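PDB 3HM0: probable Thioesterase from Bartonella henselae, which probably hydrolyses thioester bonds, most likely of acyl-coenzyme A or related acyl thioesters, as a hotdog-fold member of the thioesterase superfamily. Local coordinates for residues 65-70 and 113-118; 127-132 and 141-146. One frame throughout, in Å; residues are numbered along the deposited sequence.

Interaction 1 (65-70 and 113-118)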
# COMPACT_ATOMS: atom_id res chain seq x y z
N ARG A 65 -11.08 4.02 -6.41
CA ARG A 65 -11.31 3.64 -7.81
C ARG A 65 -12.71 4.00 -8.28
O ARG A 65 -12.89 4.50 -9.40
CB ARG A 65 -11.06 2.13 -8.04
CG ARG A 65 -9.61 1.71 -7.80
CD ARG A 65 -9.30 0.33 -8.34
NE ARG A 65 -8.22 -0.26 -7.54
CZ ARG A 65 -7.79 -1.51 -7.62
NH1 ARG A 65 -6.82 -1.93 -6.83
NH2 ARG A 65 -8.34 -2.35 -8.49
N GLY A 66 -13.70 3.75 -7.43
CA GLY A 66 -15.09 4.06 -7.74
C GLY A 66 -15.27 5.55 -7.99
O GLY A 66 -15.85 5.94 -8.99
N ARG A 67 -14.75 6.36 -7.07
CA ARG A 67 -14.84 7.81 -7.14
C ARG A 67 -14.09 8.34 -8.35
O ARG A 67 -14.65 9.14 -9.08
CB ARG A 67 -14.31 8.48 -5.87
CG ARG A 67 -14.99 7.98 -4.60
CD ARG A 67 -14.81 8.91 -3.42
NE ARG A 67 -13.42 9.04 -3.03
CZ ARG A 67 -12.79 8.21 -2.21
NH1 ARG A 67 -13.44 7.19 -1.67
NH2 ARG A 67 -11.50 8.39 -1.92
N SER A 68 -12.85 7.93 -8.55
CA SER A 68 -12.07 8.37 -9.71
C SER A 68 -12.74 8.04 -11.05
O SER A 68 -12.63 8.81 -12.00
CB SER A 68 -10.68 7.74 -9.71
OG SER A 68 -9.85 8.28 -8.72
N GLU A 69 -13.42 6.90 -11.11
CA GLU A 69 -14.05 6.45 -12.34
C GLU A 69 -15.33 7.22 -12.57
O GLU A 69 -15.76 7.41 -13.72
CB GLU A 69 -14.33 4.94 -12.34
CG GLU A 69 -13.08 4.04 -12.37
CD GLU A 69 -12.23 4.17 -13.63
OE1 GLU A 69 -12.68 4.79 -14.60
OE2 GLU A 69 -11.09 3.66 -13.65
N PHE A 70 -15.95 7.66 -11.48
CA PHE A 70 -17.10 8.55 -11.53
C PHE A 70 -16.62 9.87 -12.14
O PHE A 70 -17.19 10.33 -13.13
CB PHE A 70 -17.62 8.77 -10.10
CG PHE A 70 -18.90 9.55 -10.03
CD1 PHE A 70 -20.12 8.89 -9.88
CD2 PHE A 70 -18.89 10.94 -10.05
CE1 PHE A 70 -21.32 9.60 -9.79
CE2 PHE A 70 -20.08 11.66 -9.96
CZ PHE A 70 -21.30 10.98 -9.83
N ILE A 113 -18.35 -2.12 -7.45
CA ILE A 113 -18.25 -0.92 -6.65
C ILE A 113 -19.31 0.08 -7.11
O ILE A 113 -19.33 0.46 -8.28
CB ILE A 113 -16.83 -0.28 -6.75
CG1 ILE A 113 -15.73 -1.31 -6.45
CG2 ILE A 113 -16.70 0.93 -5.80
CD1 ILE A 113 -14.38 -0.96 -7.07
N LYS A 114 -20.19 0.48 -6.20
CA LYS A 114 -21.28 1.40 -6.53
C LYS A 114 -21.08 2.78 -5.91
O LYS A 114 -20.87 2.91 -4.70
CB LYS A 114 -22.63 0.80 -6.17
CG LYS A 114 -22.90 -0.48 -6.94
CD LYS A 114 -23.96 -1.36 -6.30
CE LYS A 114 -25.32 -1.12 -6.92
NZ LYS A 114 -25.36 -1.53 -8.37
N THR A 115 -21.14 3.80 -6.75
CA THR A 115 -20.81 5.15 -6.34
C THR A 115 -21.82 6.12 -6.93
O THR A 115 -22.20 6.00 -8.10
CB THR A 115 -19.39 5.52 -6.83
OG1 THR A 115 -18.44 4.55 -6.36
CG2 THR A 115 -18.98 6.87 -6.34
N ARG A 116 -22.28 7.05 -6.10
CA ARG A 116 -23.02 8.19 -6.60
C ARG A 116 -22.79 9.37 -5.67
O ARG A 116 -22.49 9.18 -4.49
CB ARG A 116 -24.51 7.87 -6.73
CG ARG A 116 -25.23 7.72 -5.40
CD ARG A 116 -26.72 7.66 -5.61
NE ARG A 116 -27.47 7.26 -4.41
CZ ARG A 116 -28.80 7.21 -4.36
NH1 ARG A 116 -29.53 7.52 -5.43
NH2 ARG A 116 -29.41 6.84 -3.24
N ILE A 117 -22.91 10.58 -6.20
CA ILE A 117 -22.94 11.77 -5.38
C ILE A 117 -24.33 11.81 -4.76
O ILE A 117 -25.31 11.42 -5.40
CB ILE A 117 -22.63 13.04 -6.20
CG1 ILE A 117 -21.13 13.14 -6.46
CG2 ILE A 117 -23.06 14.31 -5.44
CD1 ILE A 117 -20.74 14.21 -7.48
N SER A 118 -24.41 12.20 -3.50
CA SER A 118 -25.69 12.27 -2.81
C SER A 118 -26.01 13.68 -2.29
O SER A 118 -27.17 13.97 -1.97
CB SER A 118 -25.74 11.24 -1.67
OG SER A 118 -24.80 11.56 -0.65
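Gly66 sits directly over Thr115, with 6.0 Å between their CA atoms, and this is where the two backbones come closest. With no side chain on the helix here, two strand side chains press against bare backbone: Thr115 OG1 lies 3.7 Å from Gly66 CA, and Ile113 CG2 meets the same CA at 4.0 Å. All three residues are buried. The hydroxyl of Thr115 makes no hydrogen bond to the helix; its partner is the side-chain amide of Gln129 on the adjacent strand, which satisfies a buried polar atom beneath the helix. Such a helix packed on a curved antiparallel sheet is the hallmark of the hotdog fold, in which helix 58-72 is the sausage and the sheet the bun. Here the axes of the two short segments pass within 8.1 Å of each other, inclined at 54°.

One turn further on, the contact reaches its partly exposed side, yet stays close. With chi1 at -173°, CG of Phe70 lies opposite the backbone N, and the ring extends toward the strand. The ring is set obliquely to the chain there: CE1 lies 3.9 Å from Arg116 CA, and CE2 touches Ile117 CD1 at 3.6 Å, the two side chains crossing at about a right angle. Both Phe70 and Ile117 remain partly exposed. Arg116 turns its side chain to the other side of the strand, where its guanidinium bonds to Asn34 O and makes a cation-pi contact with the ring of Phe36.

Interaction 2 (127-132 and 141-146)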
# COMPACT_ATOMS: atom_id res chain seq x y z
N MET A 127 -20.57 11.45 -0.96
CA MET A 127 -20.76 10.24 -1.72
C MET A 127 -21.21 9.03 -0.88
O MET A 127 -20.82 8.88 0.29
CB MET A 127 -19.50 9.91 -2.54
CG MET A 127 -19.49 10.50 -3.93
SD MET A 127 -17.85 10.41 -4.69
CE MET A 127 -18.20 10.47 -6.44
N GLU A 128 -22.04 8.19 -1.50
CA GLU A 128 -22.45 6.93 -0.89
C GLU A 128 -21.88 5.84 -1.76
O GLU A 128 -22.25 5.71 -2.93
CB GLU A 128 -23.97 6.79 -0.86
CG GLU A 128 -24.67 7.49 0.29
CD GLU A 128 -26.21 7.48 0.15
OE1 GLU A 128 -26.76 6.67 -0.65
OE2 GLU A 128 -26.87 8.29 0.86
N GLN A 129 -20.99 5.02 -1.18
CA GLN A 129 -20.34 3.96 -1.94
C GLN A 129 -20.64 2.61 -1.35
O GLN A 129 -20.78 2.50 -0.15
CB GLN A 129 -18.83 4.20 -2.03
CG GLN A 129 -18.47 5.52 -2.65
CD GLN A 129 -17.03 5.58 -3.07
OE1 GLN A 129 -16.18 6.09 -2.33
NE2 GLN A 129 -16.73 5.05 -4.27
N TYR A 130 -20.74 1.59 -2.21
CA TYR A 130 -21.01 0.22 -1.81
C TYR A 130 -20.07 -0.78 -2.50
O TYR A 130 -19.68 -0.59 -3.66
CB TYR A 130 -22.48 -0.15 -2.09
CG TYR A 130 -23.50 0.73 -1.37
CD1 TYR A 130 -23.88 0.47 -0.06
CD2 TYR A 130 -24.05 1.85 -2.00
CE1 TYR A 130 -24.79 1.29 0.61
CE2 TYR A 130 -24.96 2.68 -1.35
CZ TYR A 130 -25.33 2.39 -0.04
OH TYR A 130 -26.23 3.22 0.61
N ILE A 131 -19.71 -1.84 -1.79
CA ILE A 131 -18.94 -2.91 -2.39
C ILE A 131 -19.65 -4.24 -2.24
O ILE A 131 -19.88 -4.71 -1.13
CB ILE A 131 -17.47 -2.97 -1.86
CG1 ILE A 131 -16.71 -1.70 -2.29
CG2 ILE A 131 -16.76 -4.23 -2.39
CD1 ILE A 131 -15.36 -1.54 -1.70
N LEU A 132 -20.01 -4.84 -3.37
CA LEU A 132 -20.66 -6.15 -3.38
C LEU A 132 -19.81 -7.18 -4.10
O LEU A 132 -19.02 -6.84 -5.00
CB LEU A 132 -22.03 -6.09 -4.08
CG LEU A 132 -23.03 -5.08 -3.55
CD1 LEU A 132 -22.81 -3.75 -4.20
CD2 LEU A 132 -24.46 -5.59 -3.80
N ALA A 141 -20.01 2.73 2.54
CA ALA A 141 -19.33 3.93 3.03
C ALA A 141 -20.00 5.26 2.68
O ALA A 141 -20.60 5.42 1.60
CB ALA A 141 -17.87 3.93 2.58
N LYS A 142 -19.88 6.22 3.61
CA LYS A 142 -20.29 7.59 3.38
C LYS A 142 -19.04 8.43 3.42
O LYS A 142 -18.25 8.36 4.36
CB LYS A 142 -21.29 8.08 4.44
CG LYS A 142 -22.78 7.80 4.13
CD LYS A 142 -23.22 6.40 4.61
CE LYS A 142 -24.36 5.81 3.73
NZ LYS A 142 -24.29 4.29 3.61
N VAL A 143 -18.83 9.21 2.37
CA VAL A 143 -17.58 9.92 2.21
C VAL A 143 -17.88 11.38 1.98
O VAL A 143 -18.77 11.72 1.20
CB VAL A 143 -16.79 9.37 1.01
CG1 VAL A 143 -15.37 9.73 1.15
CG2 VAL A 143 -16.91 7.85 0.92
N GLU A 144 -17.13 12.24 2.64
CA GLU A 144 -17.16 13.67 2.38
C GLU A 144 -15.87 14.14 1.69
O GLU A 144 -14.76 13.96 2.21
CB GLU A 144 -17.36 14.44 3.69
CG GLU A 144 -17.73 15.90 3.50
CD GLU A 144 -17.73 16.69 4.80
OE1 GLU A 144 -18.38 16.24 5.79
OE2 GLU A 144 -17.08 17.76 4.81
N ILE A 145 -16.02 14.79 0.54
CA ILE A 145 -14.88 15.22 -0.28
C ILE A 145 -14.83 16.73 -0.45
O ILE A 145 -15.81 17.34 -0.86
CB ILE A 145 -14.99 14.61 -1.70
CG1 ILE A 145 -15.44 13.14 -1.65
CG2 ILE A 145 -13.70 14.81 -2.47
CD1 ILE A 145 -14.35 12.13 -1.37
N ALA A 146 -13.69 17.33 -0.13
CA ALA A 146 -13.43 18.74 -0.41
C ALA A 146 -12.41 18.90 -1.55
O ALA A 146 -11.76 17.92 -1.97
CB ALA A 146 -12.92 19.45 0.83
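Met127 and Val143 exchange two backbone hydrogen bonds, Met127 N to Val143 O at 2.8 Å and Val143 N to Met127 O at 2.9 Å. Gln129 and Ala141 repeat the pattern: the bond from Gln129 N to Ala141 O (2.8 Å) is nearly straight, with an N-H...O angle of 172°; the return bond from Ala141 N to Gln129 O is more bent, at 150°. Between these hydrogen-bonded pairs lies the non-hydrogen-bonded pair Glu128 and Lys142, where CA-H groups face carbonyl oxygens, as in Lys142 CA to Met127 O at 3.4 Å. This is the regular antiparallel pairing of the hairpin 124-133/136-149 in the hotdog sheet.

Side chains alternate between the faces. Toward helix 58-72, Val143 CG2 lies 3.8 Å from Gln129 OE1, which accepts a hydrogen bond from Arg67 NH1, while NE2 of the same amide bonds Thr115 OG1 and Phe63 O. On the other face Lys142, bent at chi2 (87°) and again at chi4, reaches across to the facing strand, where its CE packs on Glu128 CG at 3.8 Å. The opposite charges stay apart, with Glu128 OE1 5.5 Å from Lys142 NZ. Cohesion therefore comes chiefly from the backbone, while this charged pair probably adds little.

Overall arrangement
From the N terminus, the chain lays down edge strand 37-42, enters helix 58-72, and passes through helix 78-83 and strand 90-101 before strand 110-120 returns beneath the first helix. Interaction 1 closes the 42-residue excursion between its two segments. Interaction 2 then closes a short hairpin of eight intervening residues. The two loops neither nest nor cross but follow in series. Their centres lie about 7 Å apart, because strands 110-120 and 124-133 are neighbours in the sheet. Interaction 1 thus joins helix to sheet and interaction 2 joins strand to strand. They meet along the strand pairing, for instance at the probable hydrogen bond from Lys114 N to Tyr130 O (2.8 Å).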